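Mll5499 protein (Mesorhizobium loti, PDB 3BDE) is of unknown function but forms a homodimer of ferredoxin-like subunits belonging to the stress-responsive alpha/beta barrel (Dabb) family. Local coordinates at residues Ile21-Val26 / Phe108-Tyr113; Phe58-Gln63 / Phe72-Glu77. All coordinates share one frame; numbering follows the deposited sequence. Where two conformers were deposited one is given.

Interaction 1: residues Ile21-Val26 / Phe108-Tyr113; sequences IRHTVV and FLEIDY. With EDO (1,2-ethanediol), chain J; EDO (1,2-ethanediol), chain D.
H23 and D112, a non-hydrogen-bonded pair of antiparallel strands, join side chain to side chain: ND1 of H23 gives a nearly straight bond (171°) to OD1 of D112 at 2.6 Å. OD1 lies in the imidazole plane; ND1 approaches its syn side from somewhat out of the carboxylate plane, which is turned 66° from the ring. CG of H23 stands anti to the backbone N (chi1 170°), which lays the ring alongside D112. NE2 of H23 hydrogen-bonds O2 of a 1,2-ethanediol, probably a crystallisation solute, at 3.0 Å; the protein's own partner of D112 OD2 is the hydroxyl of Y84.

On the other face, OG1 of T24 donates to O of I111 at 2.5 Å, in the carbonyl plane and on a lone pair; the same carbonyl takes a weak bond from N of T24. A second ethanediol gives O1 to OG1 of T24, while its O2 and OH of Y113 are hydrogen-bonded at 2.5 Å. Further along, V26 CG1 packs on L109 CB at 3.6 Å. The paired backbone bonds of R22 with Y113 and V26 with L109 fix the register. Strand 105-115 is thus the outermost of this chain's four-stranded antiparallel sheet, a ferredoxin-like fold whose sheet continues into the second subunit.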
loop_
_atom_site.group_PDB
_atom_site.type_symbol
_atom_site.label_atom_id
_atom_site.label_comp_id
_atom_site.label_asym_id
_atom_site.label_seq_id
_atom_site.Cartn_x
_atom_site.Cartn_y
_atom_site.Cartn_z
ATOM N N ILE A 21 -5.447 -7.613 9.012
ATOM C CA ILE A 21 -5.264 -7.545 7.571
ATOM C C ILE A 21 -5.450 -6.092 7.133
ATOM O O ILE A 21 -6.472 -5.477 7.445
ATOM C CB ILE A 21 -6.235 -8.455 6.770
ATOM C CG1 ILE A 21 -6.126 -9.914 7.251
ATOM C CG2 ILE A 21 -5.992 -8.313 5.209
ATOM C CD1 ILE A 21 -7.076 -10.873 6.568
ATOM N N ARG A 22 -4.460 -5.565 6.417
ATOM C CA ARG A 22 -4.550 -4.233 5.838
ATOM C C ARG A 22 -4.914 -4.435 4.370
ATOM O O ARG A 22 -4.109 -4.931 3.596
ATOM C CB ARG A 22 -3.254 -3.478 5.983
ATOM C CG ARG A 22 -3.319 -2.065 5.484
ATOM C CD ARG A 22 -2.007 -1.390 5.703
ATOM N NE ARG A 22 -1.744 -1.273 7.128
ATOM C CZ ARG A 22 -0.555 -1.248 7.723
ATOM N NH1 ARG A 22 0.584 -1.352 7.028
ATOM N NH2 ARG A 22 -0.521 -1.124 9.046
ATOM N N HIS A 23 -6.139 -4.068 4.024
ATOM C CA HIS A 23 -6.667 -4.189 2.670
ATOM C C HIS A 23 -6.482 -2.869 1.961
ATOM O O HIS A 23 -6.919 -1.802 2.478
ATOM C CB HIS A 23 -8.148 -4.570 2.705
ATOM C CG HIS A 23 -8.841 -4.480 1.380
ATOM N ND1 HIS A 23 -8.377 -5.098 0.244
ATOM C CD2 HIS A 23 -9.989 -3.865 1.027
ATOM C CE1 HIS A 23 -9.199 -4.849 -0.756
ATOM N NE2 HIS A 23 -10.179 -4.089 -0.309
ATOM N N THR A 24 -5.800 -2.910 0.822
ATOM C CA THR A 24 -5.635 -1.697 0.024
ATOM C C THR A 24 -5.941 -1.918 -1.429
ATOM O O THR A 24 -5.773 -3.037 -1.956
ATOM C CB THR A 24 -4.208 -1.088 0.121
ATOM O OG1 THR A 24 -3.304 -1.774 -0.760
ATOM C CG2 THR A 24 -3.664 -1.106 1.566
ATOM N N VAL A 25 -6.386 -0.843 -2.085
ATOM C CA VAL A 25 -6.612 -0.861 -3.534
ATOM C C VAL A 25 -6.081 0.454 -4.105
ATOM O O VAL A 25 -6.390 1.501 -3.559
ATOM C CB VAL A 25 -8.117 -1.116 -3.883
ATOM C CG1 VAL A 25 -9.054 -0.021 -3.287
ATOM C CG2 VAL A 25 -8.308 -1.248 -5.382
ATOM N N VAL A 26 -5.263 0.378 -5.158
ATOM C CA VAL A 26 -4.724 1.552 -5.853
ATOM C C VAL A 26 -5.488 1.590 -7.181
ATOM O O VAL A 26 -5.671 0.545 -7.807
ATOM C CB VAL A 26 -3.158 1.485 -6.006
ATOM C CG1 VAL A 26 -2.719 0.467 -7.042
ATOM C CG2 VAL A 26 -2.574 2.845 -6.354
ATOM N N PHE A 108 -7.107 -0.988 -11.681
ATOM C CA PHE A 108 -6.739 -1.069 -10.273
ATOM C C PHE A 108 -5.850 -2.264 -9.945
ATOM O O PHE A 108 -5.692 -3.187 -10.749
ATOM C CB PHE A 108 -8.015 -1.095 -9.385
ATOM C CG PHE A 108 -8.782 -2.396 -9.432
ATOM C CD1 PHE A 108 -9.733 -2.630 -10.436
ATOM C CD2 PHE A 108 -8.602 -3.373 -8.455
ATOM C CE1 PHE A 108 -10.456 -3.857 -10.485
ATOM C CE2 PHE A 108 -9.341 -4.603 -8.506
ATOM C CZ PHE A 108 -10.243 -4.832 -9.509
ATOM N N LEU A 109 -5.262 -2.211 -8.755
ATOM C CA LEU A 109 -4.481 -3.310 -8.183
ATOM C C LEU A 109 -4.940 -3.422 -6.736
ATOM O O LEU A 109 -5.087 -2.398 -6.073
ATOM C CB LEU A 109 -2.990 -2.998 -8.154
ATOM C CG LEU A 109 -2.196 -2.942 -9.449
ATOM C CD1 LEU A 109 -0.821 -2.304 -9.207
ATOM C CD2 LEU A 109 -2.069 -4.352 -10.040
ATOM N N GLU A 110 -5.164 -4.639 -6.273
ATOM C CA GLU A 110 -5.473 -4.902 -4.879
ATOM C C GLU A 110 -4.175 -5.388 -4.260
ATOM O O GLU A 110 -3.540 -6.273 -4.814
ATOM C CB GLU A 110 -6.535 -5.986 -4.708
ATOM C CG GLU A 110 -7.946 -5.550 -4.978
ATOM C CD GLU A 110 -8.966 -6.620 -4.583
ATOM O OE1 GLU A 110 -8.916 -7.103 -3.426
ATOM O OE2 GLU A 110 -9.831 -6.963 -5.428
ATOM N N ILE A 111 -3.767 -4.786 -3.140
ATOM C CA ILE A 111 -2.574 -5.191 -2.389
ATOM C C ILE A 111 -2.994 -5.286 -0.911
ATOM O O ILE A 111 -3.369 -4.278 -0.308
ATOM C CB ILE A 111 -1.416 -4.171 -2.559
ATOM C CG1 ILE A 111 -1.032 -4.006 -4.050
ATOM C CG2 ILE A 111 -0.211 -4.638 -1.829
ATOM C CD1 ILE A 111 -0.382 -2.651 -4.366
ATOM N N ASP A 112 -3.007 -6.507 -0.384
ATOM C CA ASP A 112 -3.426 -6.810 0.983
ATOM C C ASP A 112 -2.219 -7.263 1.756
ATOM O O ASP A 112 -1.404 -8.043 1.231
ATOM C CB ASP A 112 -4.484 -7.917 0.998
ATOM C CG ASP A 112 -5.793 -7.521 0.329
ATOM O OD1 ASP A 112 -6.077 -6.323 0.146
ATOM O OD2 ASP A 112 -6.568 -8.449 -0.022
ATOM N N TYR A 113 -2.138 -6.840 3.019
ATOM C CA TYR A 113 -1.031 -7.120 3.863
ATOM C C TYR A 113 -1.382 -7.669 5.222
ATOM O O TYR A 113 -2.437 -7.355 5.783
ATOM C CB TYR A 113 -0.238 -5.855 4.149
ATOM C CG TYR A 113 0.372 -5.159 2.978
ATOM C CD1 TYR A 113 1.412 -5.738 2.278
ATOM C CD2 TYR A 113 -0.007 -3.855 2.651
ATOM C CE1 TYR A 113 2.031 -5.082 1.224
ATOM C CE2 TYR A 113 0.610 -3.180 1.626
ATOM C CZ TYR A 113 1.639 -3.796 0.914
ATOM O OH TYR A 113 2.253 -3.145 -0.121
HETATM C C1 EDO J . -0.781 -0.138 -0.446
HETATM O O1 EDO J . -1.383 -0.099 -1.745
HETATM C C2 EDO J . 0.686 0.232 -0.516
HETATM O O2 EDO J . 1.502 -0.878 -0.886
HETATM C C1 EDO D . -13.738 -1.351 -2.614
HETATM O O1 EDO D . -14.264 -2.536 -3.220
HETATM C C2 EDO D . -12.460 -1.670 -1.864
HETATM O O2 EDO D . -12.782 -2.648 -0.874
#

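Interaction 2: residues Phe58-Gln63 / Phe72-Glu77; sequences FEQLRQ and FGFSME
F58 and M76 meet near one end of a beta hairpin, whose strands 58-63 and 72-78 form one side of the ferredoxin-like sheet. The pairs E59 with S75 and L61 with G73 each carry two backbone hydrogen bonds, E59 N reaching S75 O at 2.8 Å. Between them, Q60 and F74 form a non-hydrogen-bonded pair with both side chains on the face covered by helix 36-50.

F74 can be followed outward on that face. Its CB lies near the carbonyl oxygen of E59. CG of F74 stands anti to the carbonyl carbon (chi1 -63°), which brings the ring alongside Q60 and presents one face to F58. CG of F74 lies 4.0 Å from CZ of F58, which sits over that face toward the rim, close also to CD2 of F74; the two ring planes are inclined at 50°. On the Q60 side, CD1 of F74 touches CG of Q60, and CE1 of F74 meets NE2 of Q60 at 3.3 Å. The amide is turned only 23° from the ring plane, and its NE2 bonds to the backbone O of L42 in helix 36-50. CZ of F74 ends 3.8 Å from NE2 of Q60. With an alanine at F74, CZ of F58 and the Q60 side chain would probably lose the ring they pack against, leaving a gap beneath helix 36-50.

The F72 ring runs beside R62, NH1 of R62 lying 3.6 Å from CE1 of F72. On the opposite face of the sheet, CD1 of L61 approaches CB of S75, and the carboxylate of E59 forms a salt bridge with R22 of the second subunit. Selenomethionine M76 makes a Met-aromatic contact: SE stands at the edge of the F58 ring, 5.4 Å from its centroid, and CE of M76 touches CE2 of F58 at 3.5 Å.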
loop_
_atom_site.group_PDB
_atom_site.type_symbol
_atom_site.label_atom_id
_atom_site.label_comp_id
_atom_site.label_asym_id
_atom_site.label_seq_id
_atom_site.Cartn_x
_atom_site.Cartn_y
_atom_site.Cartn_z
ATOM N N PHE A 58 -10.388 3.468 7.716
ATOM C CA PHE A 58 -10.611 3.691 6.292
ATOM C C PHE A 58 -9.964 5.036 5.903
ATOM O O PHE A 58 -10.294 6.078 6.496
ATOM C CB PHE A 58 -12.096 3.708 5.956
ATOM C CG PHE A 58 -12.372 3.870 4.485
ATOM C CD1 PHE A 58 -12.518 5.142 3.933
ATOM C CD2 PHE A 58 -12.458 2.750 3.647
ATOM C CE1 PHE A 58 -12.749 5.298 2.568
ATOM C CE2 PHE A 58 -12.686 2.907 2.281
ATOM C CZ PHE A 58 -12.839 4.193 1.752
ATOM N N GLU A 59 -9.051 4.987 4.926
ATOM C CA GLU A 59 -8.354 6.183 4.447
ATOM C C GLU A 59 -8.402 6.290 2.934
ATOM O O GLU A 59 -8.245 5.295 2.235
ATOM C CB GLU A 59 -6.902 6.209 4.934
ATOM C CG GLU A 59 -6.768 6.322 6.443
ATOM C CD GLU A 59 -5.337 6.487 6.941
ATOM O OE1 GLU A 59 -4.421 6.741 6.131
ATOM O OE2 GLU A 59 -5.138 6.370 8.166
ATOM N N GLN A 60 -8.635 7.516 2.451
ATOM C CA GLN A 60 -8.594 7.808 1.026
ATOM C C GLN A 60 -7.280 8.516 0.820
ATOM O O GLN A 60 -6.951 9.470 1.549
ATOM C CB GLN A 60 -9.759 8.662 0.590
ATOM C CG GLN A 60 -11.054 7.899 0.758
ATOM C CD GLN A 60 -12.215 8.652 0.222
ATOM O OE1 GLN A 60 -12.372 9.829 0.524
ATOM N NE2 GLN A 60 -13.081 7.967 -0.565
ATOM N N LEU A 61 -6.588 8.108 -0.239
ATOM C CA LEU A 61 -5.248 8.559 -0.527
ATOM C C LEU A 61 -5.074 8.981 -1.967
ATOM O O LEU A 61 -5.790 8.487 -2.849
ATOM C CB LEU A 61 -4.299 7.396 -0.236
ATOM C CG LEU A 61 -4.368 6.766 1.172
ATOM C CD1 LEU A 61 -3.709 5.415 1.206
ATOM C CD2 LEU A 61 -3.819 7.727 2.241
ATOM N N ARG A 62 -4.105 9.877 -2.193
ATOM C CA ARG A 62 -3.697 10.248 -3.529
ATOM C C ARG A 62 -2.383 9.484 -3.726
ATOM O O ARG A 62 -1.514 9.556 -2.856
ATOM C CB ARG A 62 -3.490 11.756 -3.623
ATOM C CG ARG A 62 -3.295 12.283 -5.015
ATOM C CD ARG A 62 -3.229 13.817 -5.042
ATOM N NE ARG A 62 -4.498 14.478 -4.688
ATOM C CZ ARG A 62 -5.567 14.573 -5.488
ATOM N NH1 ARG A 62 -5.578 14.025 -6.713
ATOM N NH2 ARG A 62 -6.660 15.195 -5.048
ATOM N N GLN A 63 -2.232 8.792 -4.853
ATOM C CA GLN A 63 -0.997 8.026 -5.167
ATOM C C GLN A 63 -0.084 9.001 -5.879
ATOM O O GLN A 63 -0.477 9.540 -6.891
ATOM C CB GLN A 63 -1.325 6.787 -6.001
ATOM C CG GLN A 63 -0.221 5.674 -6.053
ATOM C CD GLN A 63 1.082 6.063 -6.726
ATOM O OE1 GLN A 63 2.150 5.941 -6.127
ATOM N NE2 GLN A 63 1.006 6.532 -7.967
ATOM N N PHE A 72 -5.145 7.132 -7.184
ATOM C CA PHE A 72 -5.709 7.106 -5.838
ATOM C C PHE A 72 -5.554 5.776 -5.180
ATOM O O PHE A 72 -5.290 4.787 -5.836
ATOM C CB PHE A 72 -7.225 7.388 -5.919
ATOM C CG PHE A 72 -7.565 8.716 -6.534
ATOM C CD1 PHE A 72 -7.327 9.894 -5.820
ATOM C CD2 PHE A 72 -8.170 8.805 -7.793
ATOM C CE1 PHE A 72 -7.617 11.121 -6.363
ATOM C CE2 PHE A 72 -8.471 10.033 -8.337
ATOM C CZ PHE A 72 -8.198 11.194 -7.625
ATOM N N GLY A 73 -5.774 5.763 -3.876
ATOM C CA GLY A 73 -5.829 4.533 -3.127
ATOM C C GLY A 73 -6.860 4.566 -2.013
ATOM O O GLY A 73 -7.216 5.645 -1.509
ATOM N N PHE A 74 -7.378 3.385 -1.659
ATOM C CA PHE A 74 -8.162 3.237 -0.430
ATOM C C PHE A 74 -7.397 2.220 0.407
ATOM O O PHE A 74 -6.847 1.256 -0.142
ATOM C CB PHE A 74 -9.591 2.691 -0.628
ATOM C CG PHE A 74 -10.507 3.541 -1.447
ATOM C CD1 PHE A 74 -10.390 4.936 -1.544
ATOM C CD2 PHE A 74 -11.627 2.935 -2.009
ATOM C CE1 PHE A 74 -11.339 5.685 -2.273
ATOM C CE2 PHE A 74 -12.580 3.656 -2.717
ATOM C CZ PHE A 74 -12.443 5.030 -2.851
ATOM N N SER A 75 -7.309 2.485 1.704
ATOM C CA SER A 75 -6.674 1.625 2.684
ATOM C C SER A 75 -7.616 1.459 3.857
ATOM O O SER A 75 -8.305 2.395 4.232
ATOM C CB SER A 75 -5.368 2.241 3.159
ATOM O OG SER A 75 -4.746 1.420 4.098
HETATM N N MSE A 76 -7.665 0.256 4.408
HETATM C CA MSE A 76 -8.464 -0.020 5.624
HETATM C C MSE A 76 -7.886 -1.264 6.289
HETATM O O MSE A 76 -7.199 -2.067 5.651
HETATM C CB MSE A 76 -9.949 -0.208 5.266
HETATM C CG MSE A 76 -10.250 -1.480 4.485
HETATM SE SE MSE A 76 -11.835 -1.342 3.399
HETATM C CE MSE A 76 -11.147 -0.270 1.907
ATOM N N GLU A 77 -8.291 -1.488 7.530
ATOM C CA GLU A 77 -7.823 -2.634 8.310
ATOM C C GLU A 77 -8.994 -3.420 8.891
ATOM O O GLU A 77 -10.025 -2.838 9.266
ATOM C CB GLU A 77 -6.908 -2.163 9.418
ATOM C CG GLU A 77 -5.605 -1.549 8.836
ATOM C CD GLU A 77 -4.626 -1.086 9.886
ATOM O OE1 GLU A 77 -4.836 -1.297 11.091
ATOM O OE2 GLU A 77 -3.621 -0.490 9.496
#

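Interactions 1 and 2 build the two halves of one antiparallel sheet and meet at its middle, where strands 21-29 and 72-78 are neighbours: N of H23 lies 2.8 Å from O of M76, a probable hydrogen bond. A salt bridge from NE of R22 to OE2 of E77 also ties them within one chain. Their centres are about 9 Å apart, and both contacts are largely buried. Interaction 1 joins strands far apart in sequence and has the more polar side-chain chemistry; interaction 2 is a local hairpin whose aromatic face packs under helix 36-50. Each includes an outermost strand of the chain, and both strands pair with the second subunit, so the sheet continues through the dimer.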